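PDB 4I3F: serine hydrolase CCSP0084 from Cycloclasticus sp. P1, which probably hydrolyses carbon-carbon bonds of meta-cleavage products, and esters as well, as a serine hydrolase of the alpha/beta hydrolase family. Local coordinates for residues Trp63-Pro68 against Glu284-Phe289; Gln270-Asp275 against Asn290-Leu295; His98-Trp103 against Asp227-Ser232. All blocks are in the same frame, centred on the assembly; numbering follows the deposited sequence. Where two conformers were deposited one is given.

Contact 1 (Trp63-Pro68 against Glu284-Phe289); sequences WQYALP and EKKKAF
Lys286 lays its aliphatic end across the ring of Tyr65, and the geometry identifies CE as the atom that does the work: it stands 3.4 Å from the ring centroid, only 5° off the normal. CD follows above the near rim, with Lys286 CD 3.7 Å from Tyr65 CG. The chain of Lys286 runs extended through its middle torsions and bends at the last one (chi4 64°). This bend carries the ammonium group beyond CE, so that NZ lies 4.8 Å from the Tyr65 centroid. The contact is thus a close CH-pi interaction with a more distant cation-pi component, while NZ itself is hydrogen-bonded to Ile283 O. The other face of Tyr65 carries Gln64 CG, 3.7 Å above the plane and displaced toward the rim, so the phenol ring is held between two aliphatic chains. Were Tyr65 an alanine, CD and CE of Lys286 and CG of Gln64 would probably lose the ring between them, leaving the lysine held mainly by its bond to Ile283 O.

A second, looser meeting lies deeper. CB of Trp63 points away from 284-289, but the indole swings back until its CZ3 edge comes 4.2 Å from Phe289 CE2. Phe289 reaches it with CG trans to the backbone N (chi1 175°). Both side chains also touch Gln282, in the preceding helix 281-284. The arrangement joins the turn between helices 59-63 and 66-70, after strand 46-50, to the start of the C-terminal helix 286-298, within the alpha/beta hydrolase fold.

Contact 2 (Gln270-Asp275 against Asn290-Leu295); sequences QLHVFD and NNLTKL
Strand 269-274, at the edge of the central sheet of the alpha/beta hydrolase fold, meets the C-terminal helix 286-298 through one leucine methyl group, Leu292 CD2, set against His272 and Phe274. The alternation of the strand explains the choice of residues: His272 and Phe274 direct their CB atoms toward the helix, whereas Leu271 faces helix 257-265 and Val273 reaches Leu256. The backbones stay apart, with the CA atoms of His272 and Leu292 9.0 Å from each other, and side chains bridge the interval.

Leu292 CD2 sits over a face of the imidazole, but not over its middle. It is 4.0 Å from the His272 centroid and 27° off the normal. The displacement is toward the root of the ring, where His272 CG lies 3.6 Å from Leu292 CD2. This is a CH-pi contact with the imidazole face, shifted to its CG side. The same methyl approaches Phe274 CZ at 3.9 Å, obliquely to that ring. Leu292 reaches both because its CG is trans to the backbone N (chi1 -174°), which extends the side chain from the helix toward the strand. The two aromatic residues also meet each other: His272 CD2 lies 3.5 Å above the Phe274 plane, offset toward the rim, so the methyl finds a surface already assembled from two rings.

Leu292 is further packed against Leu244 and Thr246 of the neighbouring strand 243-248, which is backbone-bonded to His272. The arrangement is that of a C-terminal helix packed on the last two parallel strands of the sheet, 243-248 and 269-274.

Contact 3 (His98-Trp103 against Asp227-Ser232); sequences HWIDIW and DAFVLS
The phenyl ring of Phe229 takes Ile100 on one face and meets Trp103 obliquely at its far end. Ile100 CD1 stands 3.6 Å above the Phe229 plane, over the ring centre, and 14° off the normal measured from the centroid, a clear CH-pi geometry. CG1 of the same isoleucine lies over the same face, with Ile100 CG1 3.6 Å from Phe229 CE2. For Trp103 the relation is different: Phe229 CZ arrives at the indole edge, close to its plane, and is 3.7 Å from Trp103 CZ3, the two side chains crossing at about a right angle. One face of the indole also carries the carbonyl oxygen of its own helix, Trp99 O, 3.0 Å above the plane and toward the rim.

Ile100 has CG1 trans to its carbonyl carbon (chi1 -70°), and with chi2 extended at 159° the terminal methyl is carried out across the ring. There it also reaches the backbone, with Ile100 CD1 3.4 Å from Ala228 O and 4.1 Å from Ala228 CB. The CB of Phe229 does not point directly at 98-103; the ring end closes the distance.

Helix 96-113 belongs to the hydrolase core, while helix 222-229 lies in the helical insertion between strands 142-148 and 243-248, consistent with the lid of this family. Two polar groups of the touching residues are bonded outside the segments: Trp103 NE1 to Ala82 O and Phe229 O to His133 NE2. The chemistry therefore implies cohesion by apolar and CH-pi packing, with no hydrogen bond or salt bridge between the segments.

Overall arrangement
From the N terminus, residues 63-68 come first and meet 284-289, so contact 1 closes the longest loop, tying the turn after helix 59-63 to the C-terminal helix 286-298. Contact 3 opens and shuts wholly within that span, tying core helix 96-113 to helix 222-229, and is complete before contact 2 begins at 270-275. Contact 2 ties edge strand 269-274 to the same C-terminal helix. Contacts 1 and 2 cross, because 284-289 falls between 270-275 and 290-295. They touch directly: Lys285 NZ lies 2.9 Å from Asp275 O, probably a hydrogen bond. Their centres are 11 Å apart, whereas contact 3 is centred 27 Å from contact 1, on the opposite side of the chain's centre from it.

Contact 1 (Trp63-Pro68 against Glu284-Phe289)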
loop_
_atom_site.group_PDB
_atom_site.type_symbol
_atom_site.label_atom_id
_atom_site.label_comp_id
_atom_site.label_asym_id
_atom_site.label_seq_id
_atom_site.Cartn_x
_atom_site.Cartn_y
_atom_site.Cartn_z
ATOM N N TRP A 63 8.592 -0.671 2.149
ATOM C CA TRP A 63 8.695 -1.645 3.235
ATOM C C TRP A 63 10.112 -2.012 3.667
ATOM O O TRP A 63 10.286 -2.916 4.484
ATOM C CB TRP A 63 7.885 -2.916 2.895
ATOM C CG TRP A 63 6.446 -2.641 2.554
ATOM C CD1 TRP A 63 5.808 -2.939 1.379
ATOM C CD2 TRP A 63 5.468 -1.993 3.384
ATOM N NE1 TRP A 63 4.497 -2.524 1.434
ATOM C CE2 TRP A 63 4.264 -1.941 2.652
ATOM C CE3 TRP A 63 5.495 -1.455 4.673
ATOM C CZ2 TRP A 63 3.090 -1.373 3.172
ATOM C CZ3 TRP A 63 4.333 -0.889 5.189
ATOM C CH2 TRP A 63 3.151 -0.846 4.438
ATOM N N GLN A 64 11.124 -1.303 3.170
ATOM C CA GLN A 64 12.502 -1.687 3.484
ATOM C C GLN A 64 12.852 -1.606 4.970
ATOM O O GLN A 64 13.809 -2.236 5.414
ATOM C CB GLN A 64 13.510 -0.879 2.661
ATOM C CG GLN A 64 13.539 0.600 2.975
ATOM C CD GLN A 64 14.824 1.250 2.486
ATOM O OE1 GLN A 64 15.923 0.798 2.810
ATOM N NE2 GLN A 64 14.692 2.313 1.705
ATOM N N TYR A 65 12.092 -0.838 5.742
ATOM C CA TYR A 65 12.360 -0.734 7.174
ATOM C C TYR A 65 11.544 -1.726 7.989
ATOM O O TYR A 65 11.987 -2.203 9.043
ATOM C CB TYR A 65 12.074 0.683 7.655
ATOM C CG TYR A 65 12.920 1.695 6.948
ATOM C CD1 TYR A 65 12.372 2.538 5.995
ATOM C CD2 TYR A 65 14.281 1.773 7.197
ATOM C CE1 TYR A 65 13.152 3.460 5.330
ATOM C CE2 TYR A 65 15.068 2.688 6.540
ATOM C CZ TYR A 65 14.501 3.528 5.608
ATOM O OH TYR A 65 15.295 4.440 4.955
ATOM N N ALA A 66 10.349 -2.021 7.505
ATOM C CA ALA A 66 9.436 -2.921 8.192
ATOM C C ALA A 66 9.840 -4.380 8.016
ATOM O O ALA A 66 9.698 -5.178 8.940
ATOM C CB ALA A 66 8.031 -2.714 7.680
ATOM N N LEU A 67 10.344 -4.718 6.829
ATOM C CA LEU A 67 10.688 -6.105 6.500
ATOM C C LEU A 67 11.692 -6.762 7.453
ATOM O O LEU A 67 11.406 -7.838 7.975
ATOM C CB LEU A 67 11.164 -6.243 5.044
ATOM C CG LEU A 67 10.144 -6.095 3.921
ATOM C CD1 LEU A 67 10.842 -6.238 2.587
ATOM C CD2 LEU A 67 9.028 -7.107 4.044
ATOM N N PRO A 68 12.864 -6.133 7.682
ATOM C CA PRO A 68 13.833 -6.787 8.572
ATOM C C PRO A 68 13.292 -6.943 9.977
ATOM O O PRO A 68 13.591 -7.937 10.641
ATOM C CB PRO A 68 15.011 -5.801 8.604
ATOM C CG PRO A 68 14.878 -4.993 7.383
ATOM C CD PRO A 68 13.401 -4.859 7.160
ATOM N N GLU A 284 8.051 7.815 8.628
ATOM C CA GLU A 284 8.165 8.923 9.579
ATOM C C GLU A 284 8.364 8.403 10.993
ATOM O O GLU A 284 9.215 8.899 11.732
ATOM C CB GLU A 284 6.915 9.806 9.528
ATOM C CG GLU A 284 7.014 11.101 10.339
ATOM C CD GLU A 284 6.772 12.332 9.478
ATOM O OE1 GLU A 284 5.973 12.233 8.525
ATOM O OE2 GLU A 284 7.377 13.383 9.756
ATOM N N LYS A 285 7.562 7.406 11.358
ATOM C CA LYS A 285 7.598 6.801 12.689
ATOM C C LYS A 285 7.978 5.334 12.546
ATOM O O LYS A 285 7.179 4.456 12.897
ATOM C CB LYS A 285 6.209 6.841 13.339
ATOM C CG LYS A 285 5.407 8.120 13.116
ATOM C CD LYS A 285 5.885 9.233 14.030
ATOM C CE LYS A 285 4.947 10.442 13.965
ATOM N NZ LYS A 285 5.359 11.505 14.933
ATOM N N LYS A 286 9.173 5.057 12.037
ATOM C CA LYS A 286 9.587 3.672 11.804
ATOM C C LYS A 286 9.433 2.798 13.042
ATOM O O LYS A 286 8.774 1.761 12.984
ATOM C CB LYS A 286 11.039 3.613 11.346
ATOM C CG LYS A 286 11.301 4.353 10.056
ATOM C CD LYS A 286 12.747 4.217 9.664
ATOM C CE LYS A 286 13.061 5.122 8.495
ATOM N NZ LYS A 286 12.894 6.540 8.903
ATOM N N LYS A 287 10.027 3.206 14.161
ATOM C CA LYS A 287 10.000 2.336 15.340
ATOM C C LYS A 287 8.584 2.154 15.872
ATOM O O LYS A 287 8.176 1.035 16.206
ATOM C CB LYS A 287 10.952 2.824 16.448
ATOM C CG LYS A 287 10.962 1.901 17.679
ATOM C CD LYS A 287 12.212 2.063 18.534
ATOM C CE LYS A 287 12.191 3.338 19.360
ATOM N NZ LYS A 287 11.087 3.344 20.377
ATOM N N ALA A 288 7.830 3.248 15.948
ATOM C CA ALA A 288 6.477 3.189 16.494
ATOM C C ALA A 288 5.552 2.353 15.612
ATOM O O ALA A 288 4.793 1.516 16.110
ATOM C CB ALA A 288 5.914 4.588 16.702
ATOM N N PHE A 289 5.624 2.575 14.303
ATOM C CA PHE A 289 4.778 1.839 13.377
ATOM C C PHE A 289 5.143 0.355 13.372
ATOM O O PHE A 289 4.252 -0.509 13.434
ATOM C CB PHE A 289 4.871 2.422 11.969
ATOM C CG PHE A 289 4.098 1.630 10.947
ATOM C CD1 PHE A 289 2.738 1.857 10.756
ATOM C CD2 PHE A 289 4.725 0.633 10.207
ATOM C CE1 PHE A 289 2.016 1.106 9.828
ATOM C CE2 PHE A 289 4.012 -0.122 9.283
ATOM C CZ PHE A 289 2.655 0.120 9.092
#

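Contact 2 (Gln270-Asp275 against Asn290-Leu295)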
loop_
_atom_site.group_PDB
_atom_site.type_symbol
_atom_site.label_atom_id
_atom_site.label_comp_id
_atom_site.label_asym_id
_atom_site.label_seq_id
_atom_site.Cartn_x
_atom_site.Cartn_y
_atom_site.Cartn_z
ATOM N N GLN A 270 -9.786 -1.691 15.153
ATOM C CA GLN A 270 -9.286 -0.662 16.068
ATOM C C GLN A 270 -8.648 0.439 15.254
ATOM O O GLN A 270 -8.326 0.233 14.078
ATOM C CB GLN A 270 -8.206 -1.241 16.980
ATOM C CG GLN A 270 -8.662 -2.249 18.005
ATOM C CD GLN A 270 -7.471 -2.947 18.657
ATOM O OE1 GLN A 270 -6.544 -2.297 19.140
ATOM N NE2 GLN A 270 -7.481 -4.271 18.640
ATOM N N LEU A 271 -8.434 1.599 15.877
ATOM C CA LEU A 271 -7.833 2.743 15.193
ATOM C C LEU A 271 -6.613 3.247 15.948
ATOM O O LEU A 271 -6.630 3.300 17.164
ATOM C CB LEU A 271 -8.857 3.880 15.142
ATOM C CG LEU A 271 -8.375 5.211 14.559
ATOM C CD1 LEU A 271 -8.081 5.096 13.076
ATOM C CD2 LEU A 271 -9.414 6.309 14.827
ATOM N N HIS A 272 -5.562 3.638 15.230
ATOM C CA HIS A 272 -4.480 4.383 15.857
ATOM C C HIS A 272 -4.076 5.546 14.969
ATOM O O HIS A 272 -3.805 5.354 13.780
ATOM C CB HIS A 272 -3.256 3.492 16.114
ATOM C CG HIS A 272 -2.325 4.046 17.152
ATOM N ND1 HIS A 272 -2.405 3.695 18.484
ATOM C CD2 HIS A 272 -1.317 4.948 17.063
ATOM C CE1 HIS A 272 -1.484 4.350 19.168
ATOM N NE2 HIS A 272 -0.802 5.109 18.329
ATOM N N VAL A 273 -4.049 6.751 15.536
ATOM C CA VAL A 273 -3.675 7.939 14.774
ATOM C C VAL A 273 -2.404 8.544 15.349
ATOM O O VAL A 273 -2.333 8.799 16.550
ATOM C CB VAL A 273 -4.801 8.998 14.794
ATOM C CG1 VAL A 273 -4.420 10.207 13.935
ATOM C CG2 VAL A 273 -6.111 8.407 14.280
ATOM N N PHE A 274 -1.415 8.785 14.490
ATOM C CA PHE A 274 -0.155 9.398 14.909
ATOM C C PHE A 274 -0.135 10.897 14.628
ATOM O O PHE A 274 -0.498 11.345 13.540
ATOM C CB PHE A 274 1.028 8.750 14.188
ATOM C CG PHE A 274 1.284 7.326 14.598
ATOM C CD1 PHE A 274 2.003 7.044 15.749
ATOM C CD2 PHE A 274 0.826 6.274 13.820
ATOM C CE1 PHE A 274 2.251 5.724 16.131
ATOM C CE2 PHE A 274 1.071 4.951 14.190
ATOM C CZ PHE A 274 1.787 4.682 15.347
ATOM N N ASP A 275 0.302 11.667 15.621
ATOM C CA ASP A 275 0.445 13.109 15.491
ATOM C C ASP A 275 1.762 13.443 14.830
ATOM O O ASP A 275 2.696 12.642 14.876
ATOM C CB ASP A 275 0.473 13.732 16.883
ATOM C CG ASP A 275 1.647 13.239 17.706
ATOM O OD1 ASP A 275 2.587 14.024 17.930
ATOM O OD2 ASP A 275 1.641 12.056 18.105
ATOM N N ASN A 290 6.436 0.063 13.273
ATOM C CA ASN A 290 6.924 -1.314 13.238
ATOM C C ASN A 290 6.493 -2.075 14.483
ATOM O O ASN A 290 5.971 -3.193 14.414
ATOM C CB ASN A 290 8.451 -1.332 13.112
ATOM C CG ASN A 290 8.923 -1.026 11.705
ATOM O OD1 ASN A 290 8.117 -0.853 10.791
ATOM N ND2 ASN A 290 10.234 -0.944 11.528
ATOM N N ASN A 291 6.700 -1.460 15.637
ATOM C CA ASN A 291 6.262 -2.089 16.877
ATOM C C ASN A 291 4.748 -2.220 17.019
ATOM O O ASN A 291 4.267 -3.279 17.417
ATOM C CB ASN A 291 6.910 -1.422 18.086
ATOM C CG ASN A 291 8.371 -1.826 18.241
ATOM O OD1 ASN A 291 8.676 -2.922 18.703
ATOM N ND2 ASN A 291 9.274 -0.951 17.844
ATOM N N LEU A 292 3.984 -1.178 16.685
ATOM C CA LEU A 292 2.520 -1.275 16.767
ATOM C C LEU A 292 1.992 -2.400 15.885
ATOM O O LEU A 292 1.144 -3.195 16.311
ATOM C CB LEU A 292 1.857 0.055 16.388
ATOM C CG LEU A 292 0.350 0.098 16.585
ATOM C CD1 LEU A 292 0.015 0.078 18.071
ATOM C CD2 LEU A 292 -0.219 1.340 15.924
ATOM N N THR A 293 2.518 -2.469 14.667
ATOM C CA THR A 293 2.122 -3.486 13.694
ATOM C C THR A 293 2.469 -4.887 14.177
ATOM O O THR A 293 1.613 -5.786 14.157
ATOM C CB THR A 293 2.773 -3.189 12.329
ATOM O OG1 THR A 293 2.268 -1.936 11.842
ATOM C CG2 THR A 293 2.470 -4.294 11.308
ATOM N N LYS A 294 3.713 -5.077 14.614
ATOM C CA LYS A 294 4.154 -6.372 15.107
ATOM C C LYS A 294 3.348 -6.825 16.316
ATOM O O LYS A 294 2.858 -7.958 16.361
ATOM C CB LYS A 294 5.642 -6.345 15.465
ATOM C CG LYS A 294 6.150 -7.692 15.963
ATOM C CD LYS A 294 7.511 -7.583 16.647
ATOM C CE LYS A 294 7.998 -8.933 17.158
ATOM N NZ LYS A 294 7.398 -9.329 18.462
ATOM N N LEU A 295 3.207 -5.935 17.297
ATOM C CA LEU A 295 2.484 -6.284 18.512
ATOM C C LEU A 295 1.015 -6.574 18.218
ATOM O O LEU A 295 0.407 -7.397 18.901
ATOM C CB LEU A 295 2.621 -5.173 19.559
ATOM C CG LEU A 295 4.046 -4.914 20.044
ATOM C CD1 LEU A 295 4.112 -3.594 20.790
ATOM C CD2 LEU A 295 4.559 -6.055 20.905
#

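Contact 3 (His98-Trp103 against Asp227-Ser232)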
loop_
_atom_site.group_PDB
_atom_site.type_symbol
_atom_site.label_atom_id
_atom_site.label_comp_id
_atom_site.label_asym_id
_atom_site.label_seq_id
_atom_site.Cartn_x
_atom_site.Cartn_y
_atom_site.Cartn_z
ATOM N N HIS A 98 -10.847 -1.659 -13.032
ATOM C CA HIS A 98 -10.230 -2.812 -13.675
ATOM C C HIS A 98 -8.866 -3.145 -13.105
ATOM O O HIS A 98 -8.468 -4.312 -13.079
ATOM C CB HIS A 98 -10.168 -2.572 -15.177
ATOM C CG HIS A 98 -11.481 -2.141 -15.736
ATOM N ND1 HIS A 98 -12.602 -2.936 -15.663
ATOM C CD2 HIS A 98 -11.872 -0.982 -16.316
ATOM C CE1 HIS A 98 -13.625 -2.296 -16.202
ATOM N NE2 HIS A 98 -13.209 -1.109 -16.606
ATOM N N TRP A 99 -8.151 -2.130 -12.630
ATOM C CA TRP A 99 -6.872 -2.381 -11.987
ATOM C C TRP A 99 -7.087 -3.006 -10.615
ATOM O O TRP A 99 -6.339 -3.893 -10.215
ATOM C CB TRP A 99 -6.027 -1.108 -11.916
ATOM C CG TRP A 99 -5.308 -0.849 -13.190
ATOM C CD1 TRP A 99 -5.732 -0.070 -14.228
ATOM C CD2 TRP A 99 -4.050 -1.405 -13.594
ATOM N NE1 TRP A 99 -4.810 -0.099 -15.245
ATOM C CE2 TRP A 99 -3.763 -0.904 -14.874
ATOM C CE3 TRP A 99 -3.128 -2.263 -12.982
ATOM C CZ2 TRP A 99 -2.593 -1.233 -15.567
ATOM C CZ3 TRP A 99 -1.970 -2.600 -13.675
ATOM C CH2 TRP A 99 -1.711 -2.081 -14.951
ATOM N N ILE A 100 -8.127 -2.576 -9.906
ATOM C CA ILE A 100 -8.449 -3.201 -8.625
ATOM C C ILE A 100 -8.714 -4.703 -8.804
ATOM O O ILE A 100 -8.237 -5.517 -8.008
ATOM C CB ILE A 100 -9.642 -2.510 -7.920
ATOM C CG1 ILE A 100 -9.227 -1.124 -7.432
ATOM C CG2 ILE A 100 -10.125 -3.342 -6.735
ATOM C CD1 ILE A 100 -10.400 -0.165 -7.191
ATOM N N ASP A 101 -9.444 -5.074 -9.854
ATOM C CA ASP A 101 -9.686 -6.485 -10.160
ATOM C C ASP A 101 -8.365 -7.236 -10.343
ATOM O O ASP A 101 -8.167 -8.318 -9.784
ATOM C CB ASP A 101 -10.552 -6.625 -11.416
ATOM C CG ASP A 101 -11.996 -6.181 -11.195
ATOM O OD1 ASP A 101 -12.436 -6.114 -10.027
ATOM O OD2 ASP A 101 -12.687 -5.911 -12.202
ATOM N N ILE A 102 -7.462 -6.639 -11.115
ATOM C CA ILE A 102 -6.119 -7.186 -11.327
ATOM C C ILE A 102 -5.301 -7.285 -10.030
ATOM O O ILE A 102 -4.629 -8.299 -9.791
ATOM C CB ILE A 102 -5.341 -6.343 -12.373
ATOM C CG1 ILE A 102 -5.812 -6.672 -13.784
ATOM C CG2 ILE A 102 -3.841 -6.574 -12.246
ATOM C CD1 ILE A 102 -5.339 -5.684 -14.852
ATOM N N TRP A 103 -5.341 -6.237 -9.213
ATOM C CA TRP A 103 -4.565 -6.196 -7.966
ATOM C C TRP A 103 -5.037 -7.254 -6.967
ATOM O O TRP A 103 -4.216 -7.901 -6.300
ATOM C CB TRP A 103 -4.621 -4.795 -7.357
ATOM C CG TRP A 103 -3.892 -3.763 -8.194
ATOM C CD1 TRP A 103 -2.803 -3.981 -8.989
ATOM C CD2 TRP A 103 -4.217 -2.368 -8.332
ATOM N NE1 TRP A 103 -2.415 -2.806 -9.593
ATOM C CE2 TRP A 103 -3.271 -1.804 -9.214
ATOM C CE3 TRP A 103 -5.216 -1.543 -7.795
ATOM C CZ2 TRP A 103 -3.289 -0.449 -9.569
ATOM C CZ3 TRP A 103 -5.234 -0.200 -8.151
ATOM C CH2 TRP A 103 -4.284 0.332 -9.034
ATOM N N ASP A 227 -13.401 6.964 -5.985
ATOM C CA ASP A 227 -14.718 6.345 -5.915
ATOM C C ASP A 227 -14.654 4.839 -6.212
ATOM O O ASP A 227 -15.371 4.050 -5.610
ATOM C CB ASP A 227 -15.692 7.056 -6.863
ATOM C CG ASP A 227 -15.780 8.561 -6.606
ATOM O OD1 ASP A 227 -15.226 9.031 -5.591
ATOM O OD2 ASP A 227 -16.411 9.279 -7.414
ATOM N N ALA A 228 -13.771 4.456 -7.129
ATOM C CA ALA A 228 -13.574 3.050 -7.496
ATOM C C ALA A 228 -13.163 2.146 -6.333
ATOM O O ALA A 228 -13.462 0.948 -6.349
ATOM C CB ALA A 228 -12.571 2.937 -8.633
ATOM N N PHE A 229 -12.478 2.703 -5.337
ATOM C CA PHE A 229 -12.020 1.924 -4.182
ATOM C C PHE A 229 -13.076 1.764 -3.083
ATOM O O PHE A 229 -12.921 0.939 -2.187
ATOM C CB PHE A 229 -10.780 2.571 -3.565
ATOM C CG PHE A 229 -9.498 2.225 -4.264
ATOM C CD1 PHE A 229 -8.895 3.137 -5.115
ATOM C CD2 PHE A 229 -8.880 0.993 -4.048
ATOM C CE1 PHE A 229 -7.708 2.833 -5.745
ATOM C CE2 PHE A 229 -7.690 0.677 -4.688
ATOM C CZ PHE A 229 -7.105 1.605 -5.530
ATOM N N VAL A 230 -14.137 2.561 -3.148
ATOM C CA VAL A 230 -15.096 2.629 -2.045
ATOM C C VAL A 230 -15.993 1.403 -1.987
ATOM O O VAL A 230 -16.684 1.093 -2.951
ATOM C CB VAL A 230 -15.970 3.898 -2.135
ATOM C CG1 VAL A 230 -17.014 3.918 -1.021
ATOM C CG2 VAL A 230 -15.095 5.138 -2.048
ATOM N N LEU A 231 -15.977 0.703 -0.857
ATOM C CA LEU A 231 -16.892 -0.418 -0.661
ATOM C C LEU A 231 -18.159 0.115 -0.027
ATOM O O LEU A 231 -18.124 1.153 0.649
ATOM C CB LEU A 231 -16.270 -1.480 0.238
ATOM C CG LEU A 231 -15.122 -2.288 -0.369
ATOM C CD1 LEU A 231 -14.403 -3.080 0.709
ATOM C CD2 LEU A 231 -15.643 -3.213 -1.460
ATOM N N SER A 232 -19.263 -0.593 -0.245
ATOM C CA SER A 232 -20.563 -0.218 0.319
ATOM C C SER A 232 -20.576 -0.470 1.819
ATOM O O SER A 232 -19.706 -1.167 2.340
ATOM C CB SER A 232 -21.682 -1.015 -0.343
ATOM O OG SER A 232 -21.649 -2.375 0.048
#